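Local atomic coordinates of glutathione S-transferase family protein (Populus trichocarpa, PDB entry 5F06), a protein that probably catalyses the conjugation of glutathione to electrophilic compounds, such as organic halides, as a detoxifying transferase of the Phi class. Residues A[8-12]-A[171-175]; A[17-22]-A[201-207]. All coordinates share one frame; numbering follows the deposited sequence.

Interaction 1 (A[8-12]-A[171-175]). With GSH (glutathione), chain C; SO4 (sulfate ion), chain D.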
ATOM      1  N   PRO A   8      17.732  -5.239 -13.115  1.00 17.53           N
ATOM      2  CA  PRO A   8      16.698  -5.570 -14.109  1.00 17.68           C
ATOM      3  C   PRO A   8      15.836  -6.788 -13.762  1.00 18.73           C
ATOM      4  O   PRO A   8      14.660  -6.828 -14.128  1.00 17.62           O
ATOM      5  CB  PRO A   8      17.511  -5.850 -15.377  1.00 20.23           C
ATOM      6  CG  PRO A   8      18.749  -5.054 -15.217  1.00 20.22           C
ATOM      7  CD  PRO A   8      19.053  -5.043 -13.745  1.00 18.90           C
ATOM      8  N   MET A   9      16.414  -7.764 -13.068  1.00 21.38           N
ATOM      9  CA  MET A   9      15.736  -9.035 -12.835  1.00 23.52           C
ATOM     10  C   MET A   9      14.768  -9.001 -11.644  1.00 23.13           C
ATOM     11  O   MET A   9      13.943  -9.901 -11.493  1.00 25.92           O
ATOM     12  CB  MET A   9      16.773 -10.144 -12.630  1.00 26.37           C
ATOM     13  CG  MET A   9      16.183 -11.544 -12.581  1.00 29.64           C
ATOM     14  SD  MET A   9      17.399 -12.839 -12.893  1.00 47.20           S
ATOM     15  CE  MET A   9      17.574 -12.702 -14.671  1.00 41.23           C
ATOM     16  N   SER A  10      14.849  -7.972 -10.808  1.00 18.21           N
ATOM     17  CA  SER A  10      14.010  -7.920  -9.615  1.00 17.60           C
ATOM     18  C   SER A  10      12.634  -7.335  -9.921  1.00 15.72           C
ATOM     19  O   SER A  10      12.494  -6.401 -10.715  1.00 16.15           O
ATOM     20  CB  SER A  10      14.684  -7.111  -8.501  1.00 19.14           C
ATOM     21  OG  SER A  10      14.548  -5.721  -8.702  1.00 18.89           O
ATOM     22  N   THR A  11      11.623  -7.908  -9.279  1.00 13.72           N
ATOM     23  CA  THR A  11      10.239  -7.487  -9.456  1.00 13.27           C
ATOM     24  C   THR A  11      10.039  -6.027  -9.096  1.00 12.22           C
ATOM     25  O   THR A  11       9.304  -5.304  -9.764  1.00 12.37           O
ATOM     26  CB  THR A  11       9.293  -8.319  -8.586  1.00 14.71           C
ATOM     27  OG1 THR A  11       9.728  -8.263  -7.219  1.00 15.92           O
ATOM     28  CG2 THR A  11       9.275  -9.761  -9.048  1.00 16.41           C
ATOM     29  N   CYS A  12      10.690  -5.611  -8.017  1.00 13.13           N
ATOM     30  CA  CYS A  12      10.516  -4.273  -7.478  1.00 13.33           C
ATOM     31  C   CYS A  12      11.124  -3.208  -8.394  1.00 10.97           C
ATOM     32  O   CYS A  12      10.551  -2.134  -8.566  1.00 11.08           O
ATOM     33  CB  CYS A  12      11.133  -4.205  -6.084  1.00 15.43           C
ATOM     34  SG  CYS A  12      10.513  -5.496  -4.975  1.00 33.54           S
ATOM     35  N   PRO A 171       5.026  -7.247 -12.399  1.00  9.78           N
ATOM     36  CA  PRO A 171       6.258  -8.001 -12.123  1.00 10.18           C
ATOM     37  C   PRO A 171       6.052  -9.311 -11.357  1.00  9.85           C
ATOM     38  O   PRO A 171       6.576 -10.326 -11.809  1.00 10.05           O
ATOM     39  CB  PRO A 171       7.099  -7.015 -11.297  1.00  9.54           C
ATOM     40  CG  PRO A 171       6.529  -5.683 -11.582  1.00  9.56           C
ATOM     41  CD  PRO A 171       5.063  -5.909 -11.784  1.00 10.18           C
ATOM     42  N   TYR A 172       5.321  -9.310 -10.244  1.00 10.23           N
ATOM     43  CA  TYR A 172       5.132 -10.555  -9.495  1.00 10.91           C
ATOM     44  C   TYR A 172       4.317 -11.551 -10.310  1.00 11.03           C
ATOM     45  O   TYR A 172       4.552 -12.758 -10.255  1.00 10.15           O
ATOM     46  CB  TYR A 172       4.445 -10.302  -8.151  1.00 10.56           C
ATOM     47  CG  TYR A 172       5.401 -10.084  -7.000  1.00 11.47           C
ATOM     48  CD1 TYR A 172       6.421 -10.986  -6.736  1.00 12.24           C
ATOM     49  CD2 TYR A 172       5.277  -8.980  -6.168  1.00 13.10           C
ATOM     50  CE1 TYR A 172       7.298 -10.791  -5.692  1.00 12.72           C
ATOM     51  CE2 TYR A 172       6.152  -8.779  -5.117  1.00 13.68           C
ATOM     52  CZ  TYR A 172       7.161  -9.689  -4.887  1.00 13.39           C
ATOM     53  OH  TYR A 172       8.031  -9.492  -3.841  1.00 14.95           O
ATOM     54  N   THR A 173       3.362 -11.048 -11.080  1.00 11.99           N
ATOM     55  CA  THR A 173       2.533 -11.934 -11.874  1.00 12.23           C
ATOM     56  C   THR A 173       3.389 -12.566 -12.966  1.00 12.56           C
ATOM     57  O   THR A 173       3.235 -13.747 -13.269  1.00 13.14           O
ATOM     58  CB  THR A 173       1.329 -11.201 -12.478  1.00 11.15           C
ATOM     59  OG1 THR A 173       0.618 -10.518 -11.438  1.00 10.86           O
ATOM     60  CG2 THR A 173       0.383 -12.186 -13.156  1.00 12.24           C
ATOM     61  N   TYR A 174       4.316 -11.795 -13.531  1.00 12.00           N
ATOM     62  CA  TYR A 174       5.182 -12.318 -14.582  1.00 12.73           C
ATOM     63  C   TYR A 174       5.929 -13.555 -14.089  1.00 12.72           C
ATOM     64  O   TYR A 174       6.041 -14.556 -14.804  1.00 12.80           O
ATOM     65  CB  TYR A 174       6.179 -11.257 -15.061  1.00 14.01           C
ATOM     66  CG  TYR A 174       7.014 -11.738 -16.223  1.00 16.33           C
ATOM     67  CD1 TYR A 174       6.438 -11.936 -17.470  1.00 16.70           C
ATOM     68  CD2 TYR A 174       8.365 -12.013 -16.073  1.00 15.90           C
ATOM     69  CE1 TYR A 174       7.180 -12.383 -18.534  1.00 17.48           C
ATOM     70  CE2 TYR A 174       9.119 -12.464 -17.140  1.00 17.27           C
ATOM     71  CZ  TYR A 174       8.520 -12.645 -18.367  1.00 17.33           C
ATOM     72  OH  TYR A 174       9.255 -13.096 -19.439  1.00 17.68           O
ATOM     73  N   TYR A 175       6.421 -13.496 -12.858  1.00 12.16           N
ATOM     74  CA  TYR A 175       7.153 -14.623 -12.298  1.00 11.53           C
ATOM     75  C   TYR A 175       6.217 -15.752 -11.871  1.00 12.15           C
ATOM     76  O   TYR A 175       6.564 -16.928 -12.006  1.00 12.36           O
ATOM     77  CB  TYR A 175       8.007 -14.165 -11.118  1.00 12.88           C
ATOM     78  CG  TYR A 175       9.339 -13.544 -11.508  1.00 15.08           C
ATOM     79  CD1 TYR A 175      10.019 -13.950 -12.654  1.00 17.85           C
ATOM     80  CD2 TYR A 175       9.925 -12.565 -10.721  1.00 15.96           C
ATOM     81  CE1 TYR A 175      11.231 -13.393 -13.006  1.00 18.84           C
ATOM     82  CE2 TYR A 175      11.145 -12.001 -11.069  1.00 16.89           C
ATOM     83  CZ  TYR A 175      11.790 -12.424 -12.211  1.00 17.06           C
ATOM     84  OH  TYR A 175      13.003 -11.880 -12.569  1.00 16.73           O
TER
HETATM   85  N1  GSH C 301       7.957  -2.575  -0.572  1.00 11.55           N
HETATM   86  CA1 GSH C 301       9.206  -2.572  -1.262  1.00 12.66           C
HETATM   87  C1  GSH C 301       9.033  -1.943  -2.628  1.00 12.14           C
HETATM   88  O11 GSH C 301       7.968  -2.124  -3.273  1.00 12.03           O
HETATM   89  O12 GSH C 301       9.952  -1.245  -3.121  1.00 11.37           O
HETATM   90  CB1 GSH C 301       9.726  -3.991  -1.399  1.00 12.66           C
HETATM   91  CG1 GSH C 301      11.168  -3.941  -1.883  1.00 13.84           C
HETATM   92  CD1 GSH C 301      11.737  -5.335  -2.110  1.00 14.10           C
HETATM   93  OE1 GSH C 301      11.114  -6.330  -1.770  1.00 13.90           O
HETATM   94  N2  GSH C 301      13.017  -5.451  -2.743  1.00 12.79           N
HETATM   95  CA2 GSH C 301      13.620  -6.723  -2.995  1.00 15.37           C
HETATM   96  C2  GSH C 301      15.018  -6.747  -2.384  1.00 15.97           C
HETATM   97  O2  GSH C 301      15.653  -5.716  -2.280  1.00 13.95           O
HETATM   98  CB2 GSH C 301      13.773  -6.918  -4.488  1.00 18.08           C
HETATM   99  SG2 GSH C 301      12.203  -7.228  -5.264  1.00 20.44           S
HETATM  100  N3  GSH C 301      15.594  -7.989  -1.937  1.00 18.68           N
HETATM  101  CA3 GSH C 301      16.931  -8.008  -1.370  1.00 22.78           C
HETATM  102  C3  GSH C 301      16.890  -8.342   0.118  1.00 23.74           C
HETATM  103  O31 GSH C 301      17.910  -8.829   0.679  1.00 24.91           O
HETATM  104  O32 GSH C 301      15.844  -8.134   0.788  1.00 23.88           O
HETATM  105  S   SO4 D 302      12.049 -11.166  -6.695  1.00 45.41           S
HETATM  106  O1  SO4 D 302      12.434 -12.469  -7.241  1.00 45.90           O
HETATM  107  O2  SO4 D 302      10.594 -11.086  -6.613  1.00 45.14           O
HETATM  108  O3  SO4 D 302      12.621 -11.001  -5.363  1.00 48.02           O
HETATM  109  O4  SO4 D 302      12.550 -10.111  -7.572  1.00 41.25           O

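Interaction 2 (A[17-22]-A[201-207])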
ATOM      1  N   LEU A  17      10.660   0.304 -13.832  1.00  9.07           N
ATOM      2  CA  LEU A  17      11.140   0.333 -15.207  1.00  9.71           C
ATOM      3  C   LEU A  17       9.992   0.412 -16.208  1.00 10.62           C
ATOM      4  O   LEU A  17      10.043   1.198 -17.151  1.00 10.95           O
ATOM      5  CB  LEU A  17      12.005  -0.890 -15.498  1.00 10.70           C
ATOM      6  CG  LEU A  17      13.396  -0.873 -14.862  1.00 10.33           C
ATOM      7  CD1 LEU A  17      14.084  -2.200 -15.071  1.00 10.52           C
ATOM      8  CD2 LEU A  17      14.243   0.256 -15.437  1.00 11.17           C
ATOM      9  N   THR A  18       8.947  -0.386 -16.005  0.60 10.77           N
ATOM     10  CA  THR A  18       7.836  -0.383 -16.945  0.60 11.74           C
ATOM     11  C   THR A  18       7.102   0.958 -16.887  0.60 11.26           C
ATOM     12  O   THR A  18       6.654   1.468 -17.918  0.60 11.55           O
ATOM     13  CB  THR A  18       6.853  -1.552 -16.684  0.60 14.04           C
ATOM     14  OG1 THR A  18       5.820  -1.544 -17.679  0.60 15.73           O
ATOM     15  CG2 THR A  18       6.233  -1.458 -15.304  0.60 14.02           C
ATOM     16  N   CYS A  19       7.004   1.543 -15.695  1.00 10.20           N
ATOM     17  CA  CYS A  19       6.396   2.864 -15.552  1.00 10.04           C
ATOM     18  C   CYS A  19       7.202   3.919 -16.313  1.00 10.65           C
ATOM     19  O   CYS A  19       6.634   4.740 -17.037  1.00 10.69           O
ATOM     20  CB  CYS A  19       6.280   3.257 -14.076  1.00  8.87           C
ATOM     21  SG  CYS A  19       5.560   4.912 -13.804  1.00 13.46           S
ATOM     22  N   LEU A  20       8.523   3.892 -16.154  1.00  9.41           N
ATOM     23  CA  LEU A  20       9.399   4.810 -16.879  1.00  9.40           C
ATOM     24  C   LEU A  20       9.189   4.712 -18.395  1.00 10.16           C
ATOM     25  O   LEU A  20       9.150   5.733 -19.083  1.00 10.00           O
ATOM     26  CB  LEU A  20      10.865   4.542 -16.525  1.00  8.69           C
ATOM     27  CG  LEU A  20      11.291   4.970 -15.117  1.00  9.62           C
ATOM     28  CD1 LEU A  20      12.574   4.271 -14.679  1.00  9.32           C
ATOM     29  CD2 LEU A  20      11.472   6.479 -15.060  1.00 11.43           C
ATOM     30  N   HIS A  21       9.037   3.497 -18.916  1.00 11.99           N
ATOM     31  CA  HIS A  21       8.841   3.307 -20.354  1.00 13.28           C
ATOM     32  C   HIS A  21       7.460   3.755 -20.815  1.00 12.69           C
ATOM     33  O   HIS A  21       7.325   4.330 -21.900  1.00 14.06           O
ATOM     34  CB  HIS A  21       9.061   1.841 -20.742  1.00 12.93           C
ATOM     35  CG  HIS A  21      10.479   1.392 -20.603  1.00 14.57           C
ATOM     36  ND1 HIS A  21      11.538   2.111 -21.117  1.00 16.50           N
ATOM     37  CD2 HIS A  21      11.016   0.295 -20.019  1.00 14.22           C
ATOM     38  CE1 HIS A  21      12.667   1.477 -20.851  1.00 16.86           C
ATOM     39  NE2 HIS A  21      12.378   0.372 -20.186  1.00 15.45           N
ATOM     40  N   GLU A  22       6.434   3.477 -20.013  1.00 11.14           N
ATOM     41  CA  GLU A  22       5.089   3.954 -20.317  1.00 12.22           C
ATOM     42  C   GLU A  22       5.099   5.468 -20.493  1.00 13.56           C
ATOM     43  O   GLU A  22       4.381   6.009 -21.334  1.00 12.80           O
ATOM     44  CB  GLU A  22       4.103   3.561 -19.214  1.00 11.33           C
ATOM     45  CG  GLU A  22       3.779   2.074 -19.150  1.00 11.88           C
ATOM     46  CD  GLU A  22       2.866   1.607 -20.275  1.00 14.80           C
ATOM     47  OE1 GLU A  22       2.414   2.444 -21.082  1.00 15.69           O
ATOM     48  OE2 GLU A  22       2.597   0.391 -20.346  1.00 15.57           O
ATOM     49  N   ARG A 201       2.047  -5.361 -23.580  1.00 16.28           N
ATOM     50  CA  ARG A 201       2.273  -3.953 -23.885  1.00 15.75           C
ATOM     51  C   ARG A 201       3.756  -3.726 -24.162  1.00 16.54           C
ATOM     52  O   ARG A 201       4.600  -4.327 -23.497  1.00 15.86           O
ATOM     53  CB  ARG A 201       1.806  -3.064 -22.735  1.00 13.07           C
ATOM     54  CG  ARG A 201       0.303  -3.112 -22.488  1.00 13.10           C
ATOM     55  CD  ARG A 201      -0.088  -2.238 -21.305  1.00 11.29           C
ATOM     56  NE  ARG A 201       0.210  -0.822 -21.522  1.00 11.40           N
ATOM     57  CZ  ARG A 201      -0.616   0.056 -22.091  1.00 12.86           C
ATOM     58  NH1 ARG A 201      -1.815  -0.319 -22.514  1.00 14.51           N
ATOM     59  NH2 ARG A 201      -0.243   1.322 -22.232  1.00 14.14           N
ATOM     60  N   PRO A 202       4.078  -2.868 -25.150  1.00 18.79           N
ATOM     61  CA  PRO A 202       5.481  -2.605 -25.491  1.00 20.66           C
ATOM     62  C   PRO A 202       6.327  -2.195 -24.291  1.00 19.09           C
ATOM     63  O   PRO A 202       7.480  -2.617 -24.185  1.00 19.72           O
ATOM     64  CB  PRO A 202       5.386  -1.460 -26.501  1.00 23.29           C
ATOM     65  CG  PRO A 202       4.061  -1.634 -27.141  1.00 24.03           C
ATOM     66  CD  PRO A 202       3.156  -2.165 -26.065  1.00 20.44           C
ATOM     67  N   ALA A 203       5.750  -1.401 -23.394  1.00 21.56           N
ATOM     68  CA  ALA A 203       6.481  -0.872 -22.250  1.00 23.09           C
ATOM     69  C   ALA A 203       6.892  -1.961 -21.260  1.00 22.13           C
ATOM     70  O   ALA A 203       7.832  -1.765 -20.492  1.00 24.49           O
ATOM     71  CB  ALA A 203       5.648   0.185 -21.543  1.00 21.97           C
ATOM     72  N   PHE A 204       6.196  -3.098 -21.263  1.00 16.79           N
ATOM     73  CA  PHE A 204       6.575  -4.194 -20.372  1.00 14.58           C
ATOM     74  C   PHE A 204       7.431  -5.223 -21.090  1.00 16.99           C
ATOM     75  O   PHE A 204       8.240  -5.906 -20.462  1.00 18.07           O
ATOM     76  CB  PHE A 204       5.354  -4.895 -19.769  1.00 12.28           C
ATOM     77  CG  PHE A 204       5.723  -6.001 -18.818  1.00 11.98           C
ATOM     78  CD1 PHE A 204       6.291  -5.707 -17.587  1.00 12.70           C
ATOM     79  CD2 PHE A 204       5.535  -7.329 -19.163  1.00 13.19           C
ATOM     80  CE1 PHE A 204       6.653  -6.716 -16.714  1.00 12.38           C
ATOM     81  CE2 PHE A 204       5.895  -8.342 -18.293  1.00 14.59           C
ATOM     82  CZ  PHE A 204       6.455  -8.032 -17.068  1.00 14.27           C
ATOM     83  N   LYS A 205       7.250  -5.345 -22.402  1.00 19.44           N
ATOM     84  CA  LYS A 205       7.989  -6.344 -23.161  1.00 23.82           C
ATOM     85  C   LYS A 205       9.484  -6.062 -23.089  1.00 24.59           C
ATOM     86  O   LYS A 205      10.292  -6.986 -23.051  1.00 24.99           O
ATOM     87  CB  LYS A 205       7.520  -6.390 -24.618  1.00 29.96           C
ATOM     88  CG  LYS A 205       6.188  -7.113 -24.811  1.00 35.09           C
ATOM     89  CD  LYS A 205       6.111  -7.860 -26.143  1.00 45.57           C
ATOM     90  CE  LYS A 205       5.351  -7.077 -27.207  1.00 51.07           C
ATOM     91  NZ  LYS A 205       5.915  -5.723 -27.459  1.00 52.43           N
ATOM     92  N   LYS A 206       9.849  -4.785 -23.050  1.00 26.74           N
ATOM     93  CA  LYS A 206      11.250  -4.404 -22.937  1.00 30.69           C
ATOM     94  C   LYS A 206      11.788  -4.772 -21.555  1.00 27.71           C
ATOM     95  O   LYS A 206      12.952  -5.135 -21.406  1.00 30.16           O
ATOM     96  CB  LYS A 206      11.425  -2.906 -23.194  1.00 34.79           C
ATOM     97  CG  LYS A 206      12.878  -2.476 -23.310  1.00 42.26           C
ATOM     98  CD  LYS A 206      13.010  -0.986 -23.589  1.00 47.50           C
ATOM     99  CE  LYS A 206      14.469  -0.585 -23.749  1.00 53.90           C
ATOM    100  NZ  LYS A 206      14.631   0.878 -23.968  1.00 56.57           N
ATOM    101  N   VAL A 207      10.924  -4.686 -20.550  1.00 22.91           N
ATOM    102  CA  VAL A 207      11.300  -4.982 -19.173  1.00 22.38           C
ATOM    103  C   VAL A 207      11.314  -6.490 -18.928  1.00 22.33           C
ATOM    104  O   VAL A 207      12.122  -6.992 -18.143  1.00 22.91           O
ATOM    105  CB  VAL A 207      10.330  -4.299 -18.176  1.00 19.88           C
ATOM    106  CG1 VAL A 207      10.731  -4.582 -16.734  1.00 19.48           C
ATOM    107  CG2 VAL A 207      10.292  -2.801 -18.423  1.00 22.13           C
TER
HETATM  108  O   HOH W   1       3.335   0.144 -23.543  1.00 15.41           O

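Interaction 1 (A[8-12]-A[171-175])
Thr11 projects into the angle between two tyrosine rings of helix 170-176 and meets them with different branches. Its methyl CG2 lies 3.3 Å from CD2 of Tyr175, approaching that ring obliquely, while OG1 sits over a face of the Tyr172 ring, 3.7 Å from CZ and offset toward the rim. The split follows from chi1 of 54°, which sets OG1 between the backbone N and carbonyl carbon and CG2 anti to that carbon. On the backbone side, CB of Pro171 packs 3.2 Å from the carbonyl O of Thr11. Beyond Thr11 the Tyr175 hydroxyl meets the carbonyl O of Met9 in the ring plane, in a modelled hydrogen bond whose 2.4 Å OH–O length is doubtfully short; the carbonyl of Met211 is a second acceptor for its one proton. The Met9 and Tyr175 side chains cross at about a right angle.

The contact joins the loop and first helical turn after strand 2-6 of the thioredoxin-like domain to the all-helical C-terminal domain, beside the glutathione site. Thr11 and Cys12 both line that site, which Gln52, Ser66 and His39 help complete. A sulfate ion, probably from the crystallisation liquor, also lies here: the Thr11 N donates a nearly straight bond (169°) to sulfate O4 at 2.9 Å. Sulfate O2 is 3.4 Å from CE1 of Tyr172, placing the anion obliquely to that ring. A serine in place of Tyr172 would probably leave Thr11 OG1 without its aromatic cover and open a gap toward Asn108, Ile111 and Val115 of helix 90-120.

Interaction 2 (A[17-22]-A[201-207])
His21 overlaps the aliphatic chain of Lys206 with one face of its imidazole: Lys206 CD stands 4.0 Å from the ring centroid and 26° off the normal, a CH-pi contact offset toward the rim. Val207 CG2 meets the same ring in its plane, 3.6 Å from His21 CD2, so face and edge are both packed by helix 202-210. Between the helices, Ala203 CB reaches 3.3 Å from Glu22 OE2, and Thr18 OG1 makes a weak hydrogen bond to the Ala203 carbonyl O.

Arg201 grips the Glu22 carboxylate side-on, with NE 2.9 Å from OE2 and NH2 3.1 Å from OE1. Both bonds are close to straight and use the syn sides of the oxygens, although the two planes are turned 30° apart. Bends in the Glu22 chain at chi2 and in the Arg201 chain at chi3 bring the two groups together. A water accepts from Ala203 N and donates weakly to Glu22 OE2, while Tyr82 and Tyr162 make cation-pi contacts with Arg201.

The segment axes approach to 8.3 Å with directions 138° apart, an oblique, roughly antiparallel helix pair that docks the C-terminal helix 202-210 on the first helix of the thioredoxin-like domain of a glutathione transferase.

Overall arrangement
Interactions 1 and 2 lie at successive levels of helix 11-22, their centres about 12 Å apart: residues 8-12 lead into its N-terminal end, and 17-22 form its C-terminal end. Along the chain the order is 8-12, 17-22, 171-175, 201-207, so the two contacts cross, and helix 11-22 is held by two helices from the far end of the sequence. The partner segments also touch each other, Tyr174 CD1 lying 3.7 Å from Phe204 CE2 in an edge-to-face ring contact. One continuous seam therefore joins the two domains, running from the glutathione site at interaction 1 to the salt-bridged end at interaction 2.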